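Local structure of Nrps/pks (Streptomyces albus, 4OPF) at residues V245-K250 with L348-R353; E60-G65 with L84-L89; V313-S318 with A372-F377. The protein is a ketosynthase domain of the OzmH oxazolomycin synthase and probably catalyses decarboxylative condensation to extend the growing polyketide chain. One frame throughout, in Å; residues are numbered along the deposited sequence.

Interaction 1 of 3, residues V245-K250 with L348-R353; sequences VHAVLK and LMLRNR
His246 and Arg351 meet where strand 247-256 of the large mixed sheet packs against the C-terminal end of helix 338-352 in this thiolase-fold ketosynthase. His246 sits just ahead of the strand. The closest approach is on the solvent-facing side, made by exposed Arg351 over buried His246. Arg351 NH1 lies over one face of the imidazole, 3.1 Å from His246 ND1 and 3.1 Å from His246 CE1. The planes of the ring and the guanidinium are 29° apart, and the two side chains run side by side in the same direction. Arg351 CD also rests near the ring, 3.4 Å from His246 ND1. Two torsions put the guanidinium there: CG stands anti to the backbone N (chi1 -164°), and the chain then bends at chi3 (109°). The far end of the imidazole is held elsewhere, since His246 NE2 is hydrogen-bonded to Asp94 OD2. This probably limits rotation of the ring beneath the arginine.

The inner touch is buried but wider: Ala247 CB meets Leu350 CD1 at 4.3 Å. Val347, one helix turn before Arg351, also packs on His246 and Ala247, while Leu350 continues on to Trp384 and Leu407.

The helix finishes here in a Schellman motif, with Arg353 at positive phi as its C-prime residue. In the last turn, Leu348 O takes two donors from opposite faces of its plane, Asn352 N on one and, on the other, Asn352 ND2 at 2.8 Å from Leu348 O.

Interaction 2 of 3, residues E60-G65 with L84-L89; sequences EGFDPG and LLEETL
Glu86 reaches out from helix 79-95 and sets its OE2 beside the Phe62 ring, 3.9 Å from Phe62 CD1. The two side chains cross at about a right angle, with ring and carboxylate planes 66° apart. Beyond CG the glutamate chain is extended, which carries the carboxylate across to the backbone of the 60-65 loop. It does not bond that backbone directly. Two waters fill the gap. One donates to Gly61 O and to Glu86 OE1, at 2.9 Å from Glu86 OE1. The other accepts from Asp63 N and donates to Glu86 OE2, at 2.8 Å from Glu86 OE2. Each carboxylate oxygen therefore serves a different peptide unit of the loop.

This joins the loop ahead of helix 71-76 to helix 79-95 within the ketosynthase fold. The C-terminal tail joins the same site: Phe62 has a backbone bond with Arg429, and Asp63 OD2 accepts from Ala427 N. Glu86 OE1 also forms salt bridges with Arg17 and Arg428. Two arginines and two donating waters around one buried carboxylate probably favour its ionised form. The first water donates to both the carboxylate and a carbonyl, two acceptors that could not bond each other; the second relays an N-H to the carboxylate.

Interaction 3 of 3, residues V313-S318 with A372-F377; sequences VYRDGS and ATPLRF
Arg315 meets Pro374 with the base of its side chain. Arg315 CB lies 3.9 Å from Pro374 CG, and Arg315 CG is nearer still, at 3.8 Å from the same ring carbon. The two side chains cross at a slant, so the aliphatic part of the arginine rests against the corner of the pyrrolidine. Beyond CG the chain bends (chi2 -56°). Arg315 CD stays beside the ring, 4.3 Å from Pro374 CG, and beyond it the guanidinium turns back toward the end of helix 300-314.

That helix is the middle of a beta-alpha-beta crossover. It leads from strand 291-293 to the neighbouring parallel strand 322-325, and strand 375-376 lies beside 322-325 as the outermost strand on that side of the sheet. Between helix and strand, a type II turn runs from Arg315 to Ser318, with Gly317 at positive phi. The turn brings Ser318 O to 3.6 Å from Pro374 CG, so the same ring carbon touches both the carbonyl and the arginine chain. Ser318 OG is itself fixed by Asp287 and Thr320.

The nitrogens of the arginine bond to backbone carbonyls. NE donates to Thr320 O. NH2 donates to Pro321 O and Val289 O, and NH1 to Ala286 O. NH1 also donates to Tyr314 O, at 2.9 Å between Arg315 NH1 and Tyr314 O. That bond is nearly straight (167°) and lies in the guanidinium plane, but the nitrogen stands above the carbonyl plane of Tyr314.

From the N terminus, interaction 2 comes first. It closes a short loop of 18 residues around helix 71-76, tying 60-65 to helix 79-95, and is complete before the others begin. Interaction 1 opens at 245-250 and closes at 348-353, joining the start of strand 247-256 to the end of helix 338-352. Interaction 3 opens inside that span, at 313-318, and closes beyond it, at 372-377, so the two cross along the chain. It joins the turn after helix 300-314 to edge strand 375-376. Both reach the same large mixed sheet, with centres about 23 Å apart. Interaction 2 lies across the chain's centre from interaction 3, with about 44 Å between their centres.

Interaction 1 of 3, residues V245-K250 with L348-R353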
# COMPACT_ATOMS: atom_id res chain seq x y z
N VAL A 245 6.48 -10.65 -23.39
CA VAL A 245 6.12 -11.23 -22.14
C VAL A 245 7.33 -11.99 -21.68
O VAL A 245 7.59 -13.07 -22.18
CB VAL A 245 4.95 -12.22 -22.26
CG1 VAL A 245 4.68 -12.85 -20.90
CG2 VAL A 245 3.69 -11.53 -22.78
N HIS A 246 8.03 -11.46 -20.70
CA HIS A 246 9.21 -12.07 -20.12
C HIS A 246 8.91 -13.21 -19.16
O HIS A 246 9.67 -14.14 -19.04
CB HIS A 246 9.99 -11.03 -19.32
CG HIS A 246 10.54 -9.91 -20.14
ND1 HIS A 246 11.24 -10.12 -21.30
CD2 HIS A 246 10.50 -8.58 -19.96
CE1 HIS A 246 11.62 -8.95 -21.79
NE2 HIS A 246 11.22 -8.01 -20.98
N ALA A 247 7.83 -13.06 -18.42
CA ALA A 247 7.35 -14.09 -17.52
C ALA A 247 5.96 -13.69 -17.07
O ALA A 247 5.49 -12.59 -17.36
CB ALA A 247 8.30 -14.26 -16.33
N VAL A 248 5.31 -14.59 -16.38
CA VAL A 248 4.00 -14.38 -15.85
C VAL A 248 4.02 -14.52 -14.33
O VAL A 248 4.46 -15.57 -13.78
CB VAL A 248 3.02 -15.39 -16.46
CG1 VAL A 248 1.61 -15.25 -15.91
CG2 VAL A 248 2.97 -15.19 -17.97
N LEU A 249 3.48 -13.52 -13.64
CA LEU A 249 3.21 -13.62 -12.20
C LEU A 249 1.89 -14.33 -11.99
O LEU A 249 0.85 -13.86 -12.47
CB LEU A 249 3.18 -12.25 -11.55
CG LEU A 249 2.76 -12.20 -10.08
CD1 LEU A 249 3.82 -12.79 -9.20
CD2 LEU A 249 2.54 -10.75 -9.69
N LYS A 250 1.93 -15.47 -11.30
CA LYS A 250 0.77 -16.33 -11.18
C LYS A 250 0.09 -16.09 -9.85
O LYS A 250 -1.09 -16.20 -9.78
CB LYS A 250 1.15 -17.81 -11.20
CG LYS A 250 1.91 -18.27 -12.42
CD LYS A 250 1.03 -18.37 -13.58
CE LYS A 250 0.27 -19.68 -13.50
NZ LYS A 250 -0.88 -19.48 -14.41
N LEU A 348 14.64 -13.66 -15.33
CA LEU A 348 15.69 -13.95 -16.30
C LEU A 348 15.97 -15.47 -16.46
O LEU A 348 16.21 -15.96 -17.58
CB LEU A 348 16.97 -13.22 -15.90
CG LEU A 348 16.92 -11.71 -16.06
CD1 LEU A 348 18.17 -11.10 -15.46
CD2 LEU A 348 16.85 -11.35 -17.53
N MSE A 349 15.97 -16.19 -15.35
CA MSE A 349 16.12 -17.65 -15.39
C MSE A 349 15.04 -18.29 -16.20
O MSE A 349 15.32 -19.15 -17.02
CB MSE A 349 16.07 -18.21 -13.99
CG MSE A 349 17.46 -18.08 -13.34
SE MSE A 349 17.38 -18.70 -11.47
CE MSE A 349 16.38 -20.34 -11.84
N LEU A 350 13.79 -17.89 -15.97
CA LEU A 350 12.61 -18.44 -16.69
C LEU A 350 12.66 -18.14 -18.17
O LEU A 350 12.48 -19.02 -19.03
CB LEU A 350 11.30 -17.92 -16.09
CG LEU A 350 10.96 -18.45 -14.70
CD1 LEU A 350 9.87 -17.57 -14.08
CD2 LEU A 350 10.49 -19.90 -14.76
N ARG A 351 12.99 -16.90 -18.49
CA ARG A 351 13.17 -16.47 -19.85
C ARG A 351 14.30 -17.22 -20.57
O ARG A 351 14.13 -17.58 -21.72
CB ARG A 351 13.45 -14.96 -19.87
CG ARG A 351 13.29 -14.32 -21.20
CD ARG A 351 13.35 -12.79 -21.09
NE ARG A 351 14.57 -12.23 -21.65
CZ ARG A 351 14.98 -10.98 -21.47
NH1 ARG A 351 14.29 -10.12 -20.72
NH2 ARG A 351 16.11 -10.58 -22.02
N ASN A 352 15.47 -17.38 -19.94
CA ASN A 352 16.57 -18.11 -20.57
C ASN A 352 16.50 -19.62 -20.37
O ASN A 352 17.35 -20.32 -20.87
CB ASN A 352 17.90 -17.63 -20.04
CG ASN A 352 18.20 -16.20 -20.47
OD1 ASN A 352 18.56 -16.00 -21.59
ND2 ASN A 352 18.11 -15.24 -19.57
N ARG A 353 15.51 -20.09 -19.61
CA ARG A 353 15.36 -21.52 -19.26
C ARG A 353 16.64 -22.11 -18.69
O ARG A 353 17.15 -23.10 -19.20
CB ARG A 353 14.87 -22.32 -20.47
CG ARG A 353 13.57 -21.77 -21.00
CD ARG A 353 13.12 -22.35 -22.32
NE ARG A 353 11.93 -21.60 -22.76
CZ ARG A 353 11.16 -21.88 -23.82
NH1 ARG A 353 11.43 -22.93 -24.60
NH2 ARG A 353 10.10 -21.11 -24.09

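Interaction 2 of 3, residues E60-G65 with L84-L89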
# COMPACT_ATOMS: atom_id res chain seq x y z
N GLU A 60 27.61 7.20 -12.29
CA GLU A 60 28.41 8.25 -12.91
C GLU A 60 27.71 9.60 -13.00
O GLU A 60 27.98 10.40 -13.89
CB GLU A 60 28.84 7.80 -14.29
CG GLU A 60 29.93 6.76 -14.24
CD GLU A 60 30.48 6.51 -15.60
OE1 GLU A 60 29.67 6.55 -16.56
OE2 GLU A 60 31.71 6.30 -15.71
N GLY A 61 26.82 9.87 -12.04
CA GLY A 61 25.96 11.03 -12.11
C GLY A 61 24.65 10.76 -12.84
O GLY A 61 24.24 9.59 -13.08
N PHE A 62 23.99 11.84 -13.21
CA PHE A 62 22.63 11.78 -13.68
C PHE A 62 22.51 12.80 -14.78
O PHE A 62 23.40 13.64 -14.95
CB PHE A 62 21.67 12.09 -12.52
CG PHE A 62 21.74 11.10 -11.35
CD1 PHE A 62 21.21 9.80 -11.46
CD2 PHE A 62 22.35 11.47 -10.13
CE1 PHE A 62 21.27 8.90 -10.39
CE2 PHE A 62 22.43 10.54 -9.07
CZ PHE A 62 21.88 9.27 -9.20
N ASP A 63 21.42 12.72 -15.54
CA ASP A 63 21.07 13.72 -16.56
C ASP A 63 19.74 14.41 -16.20
O ASP A 63 18.71 14.06 -16.73
CB ASP A 63 20.94 13.06 -17.92
CG ASP A 63 20.81 14.07 -19.05
OD1 ASP A 63 20.43 15.24 -18.79
OD2 ASP A 63 21.08 13.68 -20.22
N PRO A 64 19.77 15.39 -15.29
CA PRO A 64 18.54 16.09 -14.84
C PRO A 64 17.76 16.68 -16.01
O PRO A 64 16.52 16.64 -15.98
CB PRO A 64 19.07 17.25 -13.98
CG PRO A 64 20.48 16.88 -13.64
CD PRO A 64 20.98 16.07 -14.81
N GLY A 65 18.49 17.25 -16.97
CA GLY A 65 17.91 17.93 -18.13
C GLY A 65 16.92 17.07 -18.90
O GLY A 65 15.82 17.51 -19.28
N LEU A 84 15.64 6.02 -9.97
CA LEU A 84 14.36 5.44 -10.38
C LEU A 84 13.82 6.05 -11.67
O LEU A 84 13.21 5.36 -12.48
CB LEU A 84 13.30 5.66 -9.31
CG LEU A 84 13.30 4.62 -8.22
CD1 LEU A 84 12.24 5.06 -7.22
CD2 LEU A 84 12.96 3.22 -8.75
N LEU A 85 13.99 7.36 -11.85
CA LEU A 85 13.57 7.99 -13.10
C LEU A 85 14.28 7.36 -14.33
O LEU A 85 13.64 7.03 -15.33
CB LEU A 85 13.85 9.51 -13.08
CG LEU A 85 12.85 10.30 -12.23
CD1 LEU A 85 13.36 11.71 -11.99
CD2 LEU A 85 11.52 10.40 -12.97
N GLU A 86 15.59 7.20 -14.23
CA GLU A 86 16.37 6.55 -15.30
C GLU A 86 15.90 5.14 -15.51
O GLU A 86 15.67 4.73 -16.64
CB GLU A 86 17.87 6.44 -15.01
CG GLU A 86 18.65 7.68 -15.13
CD GLU A 86 20.18 7.47 -15.07
OE1 GLU A 86 20.70 6.32 -14.93
OE2 GLU A 86 20.88 8.51 -15.16
N GLU A 87 15.86 4.38 -14.44
CA GLU A 87 15.53 2.97 -14.62
C GLU A 87 14.10 2.75 -15.08
O GLU A 87 13.84 1.77 -15.76
CB GLU A 87 15.77 2.18 -13.37
CG GLU A 87 17.24 2.04 -13.07
CD GLU A 87 17.99 1.27 -14.17
OE1 GLU A 87 17.48 0.27 -14.78
OE2 GLU A 87 19.12 1.68 -14.41
N THR A 88 13.17 3.61 -14.68
CA THR A 88 11.80 3.48 -15.18
C THR A 88 11.80 3.78 -16.67
O THR A 88 11.18 3.04 -17.43
CB THR A 88 10.84 4.38 -14.41
OG1 THR A 88 10.87 4.01 -13.02
CG2 THR A 88 9.42 4.30 -14.99
N LEU A 89 12.49 4.85 -17.10
CA LEU A 89 12.64 5.10 -18.51
C LEU A 89 13.20 3.87 -19.24
O LEU A 89 12.69 3.50 -20.30
CB LEU A 89 13.51 6.30 -18.78
CG LEU A 89 13.81 6.58 -20.25
CD1 LEU A 89 12.54 6.89 -21.06
CD2 LEU A 89 14.79 7.71 -20.31
O HOH W 1 22.91 7.07 -13.25
O HOH W 2 19.45 10.89 -14.64

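Interaction 3 of 3, residues V313-S318 with A372-F377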
# COMPACT_ATOMS: atom_id res chain seq x y z
N VAL A 313 5.81 -27.17 2.86
CA VAL A 313 4.81 -26.63 2.00
C VAL A 313 4.95 -27.20 0.58
O VAL A 313 3.95 -27.54 -0.06
CB VAL A 313 4.91 -25.10 1.91
CG1 VAL A 313 4.10 -24.56 0.73
CG2 VAL A 313 4.40 -24.45 3.18
N TYR A 314 6.18 -27.23 0.07
CA TYR A 314 6.44 -27.55 -1.34
C TYR A 314 6.65 -29.03 -1.65
O TYR A 314 6.36 -29.47 -2.78
CB TYR A 314 7.66 -26.76 -1.86
CG TYR A 314 7.26 -25.39 -2.32
CD1 TYR A 314 6.71 -25.26 -3.54
CD2 TYR A 314 7.41 -24.28 -1.55
CE1 TYR A 314 6.35 -24.05 -4.03
CE2 TYR A 314 7.00 -23.04 -2.00
CZ TYR A 314 6.49 -22.93 -3.25
OH TYR A 314 5.99 -21.79 -3.80
N ARG A 315 7.15 -29.77 -0.67
CA ARG A 315 7.54 -31.17 -0.84
C ARG A 315 7.04 -32.12 0.25
O ARG A 315 7.73 -33.05 0.64
CB ARG A 315 9.07 -31.29 -1.00
CG ARG A 315 9.63 -30.68 -2.30
CD ARG A 315 9.00 -31.24 -3.57
NE ARG A 315 9.61 -30.67 -4.76
CZ ARG A 315 9.14 -29.61 -5.43
NH1 ARG A 315 8.06 -28.97 -5.08
NH2 ARG A 315 9.80 -29.17 -6.48
N ASP A 316 5.82 -31.89 0.72
CA ASP A 316 5.27 -32.71 1.79
C ASP A 316 4.87 -34.04 1.20
O ASP A 316 4.00 -34.09 0.38
CB ASP A 316 4.04 -32.00 2.41
CG ASP A 316 3.60 -32.66 3.67
OD1 ASP A 316 4.37 -33.53 4.15
OD2 ASP A 316 2.46 -32.41 4.14
N GLY A 317 5.57 -35.10 1.57
CA GLY A 317 5.35 -36.43 1.01
C GLY A 317 5.81 -36.56 -0.44
O GLY A 317 5.27 -37.39 -1.17
N SER A 318 6.78 -35.75 -0.87
CA SER A 318 7.24 -35.77 -2.25
C SER A 318 8.74 -35.92 -2.33
O SER A 318 9.44 -35.41 -1.49
CB SER A 318 6.84 -34.48 -2.96
OG SER A 318 7.41 -34.40 -4.24
N ALA A 372 17.88 -36.55 3.15
CA ALA A 372 16.54 -37.12 3.32
C ALA A 372 15.48 -36.28 2.62
O ALA A 372 14.33 -36.73 2.47
CB ALA A 372 16.20 -37.28 4.81
N THR A 373 15.86 -35.06 2.19
CA THR A 373 14.93 -34.14 1.50
C THR A 373 15.31 -34.09 0.07
O THR A 373 16.49 -34.25 -0.26
CB THR A 373 15.01 -32.64 1.98
OG1 THR A 373 16.30 -32.06 1.65
CG2 THR A 373 14.64 -32.48 3.51
N PRO A 374 14.33 -33.77 -0.78
CA PRO A 374 14.68 -33.50 -2.16
C PRO A 374 15.11 -32.03 -2.44
O PRO A 374 15.27 -31.69 -3.60
CB PRO A 374 13.38 -33.79 -2.88
CG PRO A 374 12.33 -33.31 -1.92
CD PRO A 374 12.88 -33.61 -0.55
N LEU A 375 15.33 -31.21 -1.42
CA LEU A 375 15.82 -29.85 -1.66
C LEU A 375 17.29 -29.99 -2.15
O LEU A 375 18.02 -30.81 -1.66
CB LEU A 375 15.80 -29.02 -0.39
CG LEU A 375 14.49 -29.00 0.35
CD1 LEU A 375 14.47 -28.01 1.51
CD2 LEU A 375 13.35 -28.72 -0.61
N ARG A 376 17.70 -29.17 -3.11
CA ARG A 376 19.09 -29.16 -3.50
C ARG A 376 19.57 -27.76 -3.93
O ARG A 376 18.76 -26.85 -4.18
CB ARG A 376 19.28 -30.14 -4.65
CG ARG A 376 18.53 -29.77 -5.91
CD ARG A 376 18.75 -30.78 -7.03
NE ARG A 376 20.18 -31.14 -7.15
CZ ARG A 376 21.06 -30.53 -7.93
NH1 ARG A 376 20.70 -29.54 -8.73
NH2 ARG A 376 22.32 -30.90 -7.91
N PHE A 377 20.89 -27.60 -4.01
CA PHE A 377 21.53 -26.38 -4.45
C PHE A 377 22.34 -26.65 -5.73
O PHE A 377 23.26 -27.42 -5.67
CB PHE A 377 22.54 -25.96 -3.41
CG PHE A 377 21.95 -25.56 -2.09
CD1 PHE A 377 20.91 -24.65 -2.02
CD2 PHE A 377 22.51 -26.05 -0.91
CE1 PHE A 377 20.39 -24.27 -0.79
CE2 PHE A 377 22.00 -25.67 0.33
CZ PHE A 377 20.94 -24.79 0.37